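Local atomic coordinates of cellobiose 2-epimerase (PDB entry 5ZIG), a protein that probably catalyses the reversible epimerisation of cellobiose to 4-O-beta-D-glucopyranosyl-D-mannose. Residues A[69-74]-A[78-83]; A[204-209]-A[261-266]. All coordinates share one frame; numbering follows the deposited sequence.

Contact 1. Residues A[69-74]-A[78-83]; sequences QAFLSR and AYLEAA
The side chain of Leu-80 lies over one face of the Phe-71 ring: Leu-80 CB stands 3.8 Å from the centroid of the Phe-71 ring and 17° off its normal, a CH-pi contact offset toward the CD1/CE1 rim. Farther out, Leu-80 CD2 reaches Phe-71 CZ at 3.7 Å as the two side chains cross at a slant. Phe-71 carries CG anti to its backbone N (chi1 -180°), a torsion that carries the ring out beside helix 78-83, with one face turned to Leu-80 CB. Tyr-79 makes the second layer. Ala-70 CB sits over one face of the phenol, 4.2 Å from the centroid of the Tyr-79 ring, while Arg-74 O approaches the ring edge near its plane, 3.3 Å from Tyr-79 CD2. Between the two layers, Phe-71 CB and Tyr-79 CB touch at 3.9 Å. The segment axes come within 8.4 Å at 158° between their directions, which marks an antiparallel helical hairpin with a very short turn, within the alpha/alpha-barrel fold expected of this family. Helix 7-31 adds Phe-23 and Leu-27 against Tyr-79. Replacing Phe-71 with an alanine would probably leave Leu-80 without the aromatic face it packs on and open a gap beside it. Across the two segments cohesion is therefore apolar and aromatic, resting on shape and dispersion rather than on directed polar bonds.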
# COMPACT_ATOMS: atom_id res chain seq x y z
N GLN A 69 8.39 9.77 -5.16
CA GLN A 69 9.27 9.43 -4.04
C GLN A 69 10.68 9.15 -4.52
O GLN A 69 11.65 9.49 -3.83
CB GLN A 69 8.70 8.23 -3.28
CG GLN A 69 7.29 8.50 -2.72
CD GLN A 69 7.31 9.44 -1.54
OE1 GLN A 69 8.37 9.68 -0.95
NE2 GLN A 69 6.14 9.97 -1.18
N ALA A 70 10.81 8.54 -5.70
CA ALA A 70 12.13 8.23 -6.24
C ALA A 70 12.87 9.50 -6.66
O ALA A 70 14.08 9.61 -6.46
CB ALA A 70 12.02 7.27 -7.42
N PHE A 71 12.15 10.49 -7.22
CA PHE A 71 12.79 11.76 -7.54
C PHE A 71 13.20 12.51 -6.27
O PHE A 71 14.21 13.22 -6.26
CB PHE A 71 11.86 12.63 -8.40
CG PHE A 71 12.45 13.96 -8.78
CD1 PHE A 71 13.46 14.06 -9.73
CD2 PHE A 71 12.01 15.13 -8.17
CE1 PHE A 71 14.01 15.29 -10.08
CE2 PHE A 71 12.54 16.37 -8.52
CZ PHE A 71 13.54 16.45 -9.48
N LEU A 72 12.40 12.38 -5.20
CA LEU A 72 12.76 12.97 -3.91
C LEU A 72 14.00 12.28 -3.31
O LEU A 72 14.88 12.95 -2.78
CB LEU A 72 11.57 12.88 -2.97
CG LEU A 72 10.44 13.90 -3.13
CD1 LEU A 72 9.12 13.37 -2.57
CD2 LEU A 72 10.82 15.26 -2.50
N SER A 73 14.08 10.95 -3.39
CA SER A 73 15.25 10.26 -2.85
C SER A 73 16.50 10.44 -3.71
O SER A 73 17.61 10.43 -3.19
CB SER A 73 14.94 8.77 -2.68
OG SER A 73 16.11 8.00 -2.75
N ARG A 74 16.33 10.62 -5.02
CA ARG A 74 17.43 10.78 -5.96
C ARG A 74 16.91 11.53 -7.19
O ARG A 74 16.11 10.98 -7.96
CB ARG A 74 18.01 9.42 -6.36
CG ARG A 74 19.51 9.38 -6.48
CD ARG A 74 19.97 8.08 -7.12
NE ARG A 74 20.63 7.18 -6.18
CZ ARG A 74 21.08 5.96 -6.48
NH1 ARG A 74 20.93 5.48 -7.71
NH2 ARG A 74 21.68 5.22 -5.56
N ALA A 78 14.66 11.44 -15.25
CA ALA A 78 13.74 10.42 -15.73
C ALA A 78 12.58 10.19 -14.76
O ALA A 78 11.44 9.97 -15.19
CB ALA A 78 14.51 9.12 -16.00
N TYR A 79 12.84 10.25 -13.45
CA TYR A 79 11.80 9.97 -12.46
C TYR A 79 10.75 11.07 -12.41
O TYR A 79 9.55 10.80 -12.33
CB TYR A 79 12.40 9.80 -11.05
CG TYR A 79 13.48 8.75 -10.89
CD1 TYR A 79 13.60 7.69 -11.77
CD2 TYR A 79 14.38 8.82 -9.82
CE1 TYR A 79 14.60 6.74 -11.61
CE2 TYR A 79 15.38 7.86 -9.65
CZ TYR A 79 15.48 6.83 -10.55
OH TYR A 79 16.46 5.85 -10.41
N LEU A 80 11.19 12.33 -12.40
CA LEU A 80 10.22 13.40 -12.45
C LEU A 80 9.41 13.32 -13.74
O LEU A 80 8.18 13.44 -13.72
CB LEU A 80 10.92 14.75 -12.31
CG LEU A 80 10.11 16.03 -12.32
CD1 LEU A 80 8.99 15.99 -11.27
CD2 LEU A 80 11.02 17.21 -12.09
N GLU A 81 10.08 13.03 -14.86
CA GLU A 81 9.39 12.88 -16.14
C GLU A 81 8.33 11.78 -16.08
O GLU A 81 7.19 11.98 -16.50
CB GLU A 81 10.42 12.58 -17.24
CG GLU A 81 11.27 13.80 -17.58
CD GLU A 81 12.60 13.45 -18.22
OE1 GLU A 81 12.98 12.25 -18.26
OE2 GLU A 81 13.29 14.40 -18.68
N ALA A 82 8.71 10.60 -15.59
CA ALA A 82 7.74 9.52 -15.45
C ALA A 82 6.62 9.93 -14.51
O ALA A 82 5.44 9.66 -14.78
CB ALA A 82 8.43 8.25 -14.95
N ALA A 83 6.96 10.61 -13.41
CA ALA A 83 5.93 11.11 -12.51
C ALA A 83 4.98 12.05 -13.26
O ALA A 83 3.76 11.90 -13.18
CB ALA A 83 6.56 11.79 -11.31

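Contact 2. Residues A[204-209]-A[261-266]; sequences LFRTTK and LTESVE
Arg-206 and Glu-263 join the two helices through a salt bridge, with Arg-206 NH1 donating to Glu-263 OE2 at 2.5 Å and an N-H...O angle of 157°. That separation is unusually short, so its exact length is doubtful and says nothing of strength. A second, weak bond reaches the same oxygen, Glu-263 OE2, from Arg-206 NH2 at 3.3 Å. The oxygen lies at the guanidinium edge, near its plane, and NH1 meets it on the anti side, tilted out of the carboxylate plane. Although the two flat groups are nearly coplanar (19°), this is not the paired two-oxygen fork.

Two extended torsions carry the Arg-206 chain out from its helix, and the bend at chi3 turns the guanidinium edge to Glu-263 OE2; the two chains cross at about a right angle. Behind this, Arg-206 O accepts from Lys-209 NZ at 3.3 Å, just where the helix ends. Leu-204 O takes both Thr-208 N and Thr-208 OG1, which ties down the last turn.

Helices 191-208 and 251-269 of the alpha/alpha barrel also meet through Leu-198 and Ser-202. Between the two segments themselves, the link is a single ionic clasp at the surface, and with Arg-206 exposed, solvent probably screens the attraction.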
# COMPACT_ATOMS: atom_id res chain seq x y z
N LEU A 204 -1.30 13.06 3.42
CA LEU A 204 -1.87 14.39 3.18
C LEU A 204 -1.65 15.29 4.40
O LEU A 204 -1.33 16.47 4.25
CB LEU A 204 -3.37 14.29 2.83
CG LEU A 204 -4.09 15.60 2.50
CD1 LEU A 204 -3.48 16.29 1.27
CD2 LEU A 204 -5.61 15.42 2.33
N PHE A 205 -1.76 14.72 5.60
CA PHE A 205 -1.48 15.49 6.82
C PHE A 205 0.01 15.83 6.95
O PHE A 205 0.36 16.94 7.36
CB PHE A 205 -1.96 14.73 8.05
CG PHE A 205 -1.70 15.44 9.35
CD1 PHE A 205 -2.48 16.52 9.72
CD2 PHE A 205 -0.67 15.03 10.19
CE1 PHE A 205 -2.24 17.18 10.91
CE2 PHE A 205 -0.43 15.68 11.38
CZ PHE A 205 -1.21 16.75 11.75
N ARG A 206 0.89 14.88 6.63
CA ARG A 206 2.32 15.19 6.64
C ARG A 206 2.62 16.33 5.68
O ARG A 206 3.44 17.21 5.99
CB ARG A 206 3.14 13.95 6.26
CG ARG A 206 4.63 14.27 6.16
CD ARG A 206 5.49 13.03 5.81
NE ARG A 206 5.74 12.23 7.00
CZ ARG A 206 5.10 11.10 7.29
NH1 ARG A 206 4.17 10.63 6.47
NH2 ARG A 206 5.40 10.45 8.41
N THR A 207 1.98 16.33 4.51
CA THR A 207 2.25 17.33 3.48
C THR A 207 1.69 18.71 3.86
O THR A 207 2.28 19.73 3.50
CB THR A 207 1.66 16.84 2.14
OG1 THR A 207 2.05 15.47 1.89
CG2 THR A 207 2.07 17.73 0.96
N THR A 208 0.57 18.77 4.59
CA THR A 208 -0.14 20.03 4.80
C THR A 208 -0.39 20.41 6.26
O THR A 208 -0.63 21.59 6.52
CB THR A 208 -1.51 20.01 4.09
OG1 THR A 208 -2.36 19.06 4.74
CG2 THR A 208 -1.39 19.67 2.61
N LYS A 209 -0.40 19.46 7.19
CA LYS A 209 -0.68 19.75 8.60
C LYS A 209 -2.05 20.39 8.78
O LYS A 209 -2.28 21.15 9.73
CB LYS A 209 0.41 20.63 9.23
CG LYS A 209 1.62 19.86 9.75
CD LYS A 209 2.56 19.46 8.63
CE LYS A 209 2.94 20.67 7.77
NZ LYS A 209 3.94 20.35 6.70
N LEU A 261 -0.52 2.03 10.85
CA LEU A 261 -1.16 2.54 12.05
C LEU A 261 -0.16 3.32 12.89
O LEU A 261 -0.47 4.42 13.38
CB LEU A 261 -1.76 1.40 12.87
CG LEU A 261 -3.21 0.94 12.64
CD1 LEU A 261 -3.50 0.66 11.20
CD2 LEU A 261 -3.45 -0.29 13.48
N THR A 262 1.05 2.78 13.05
CA THR A 262 2.12 3.47 13.75
C THR A 262 2.39 4.85 13.15
O THR A 262 2.46 5.84 13.88
CB THR A 262 3.42 2.62 13.74
OG1 THR A 262 3.26 1.44 14.57
CG2 THR A 262 4.59 3.45 14.23
N GLU A 263 2.48 4.94 11.81
CA GLU A 263 2.74 6.24 11.20
C GLU A 263 1.70 7.28 11.61
O GLU A 263 2.03 8.42 11.95
CB GLU A 263 2.75 6.14 9.68
CG GLU A 263 3.26 7.37 9.01
CD GLU A 263 2.85 7.45 7.55
OE1 GLU A 263 1.94 6.71 7.13
OE2 GLU A 263 3.48 8.23 6.83
N SER A 264 0.42 6.90 11.57
CA SER A 264 -0.64 7.86 11.85
C SER A 264 -0.63 8.30 13.32
O SER A 264 -0.78 9.50 13.62
CB SER A 264 -2.00 7.27 11.47
OG SER A 264 -2.23 6.06 12.16
N VAL A 265 -0.45 7.36 14.25
CA VAL A 265 -0.46 7.69 15.68
C VAL A 265 0.83 8.43 16.07
O VAL A 265 0.83 9.25 17.00
CB VAL A 265 -0.70 6.43 16.53
CG1 VAL A 265 -0.57 6.72 18.06
CG2 VAL A 265 -2.06 5.87 16.27
N GLU A 266 1.92 8.21 15.34
CA GLU A 266 3.10 9.04 15.51
C GLU A 266 2.85 10.47 15.00
O GLU A 266 3.22 11.44 15.66
CB GLU A 266 4.30 8.41 14.81
CG GLU A 266 5.62 9.11 15.10
CD GLU A 266 6.83 8.19 14.97
OE1 GLU A 266 7.97 8.70 15.07
OE2 GLU A 266 6.66 6.96 14.78

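From the N terminus, contact 1 closes first: helix 57-73 turns through three residues into the segment 78-83 of helix 77-94, making a tight local hairpin. Contact 2 comes later and closes a far wider loop, with 51 residues between its segments, including helix 211-228 and the short strands that precede helix 251-269. The two loops follow in series, neither enclosing nor crossing the other. The centres of contact 1 and contact 2 lie about 22 Å apart, and the nearest atoms of contact 1 and contact 2 are about 8 Å apart, without touching. Thus 69-74/78-83 joins helices consecutive in sequence, whereas 204-209/261-266 skips the helix between. The two contacts tie separate helix pairs within the same helical barrel.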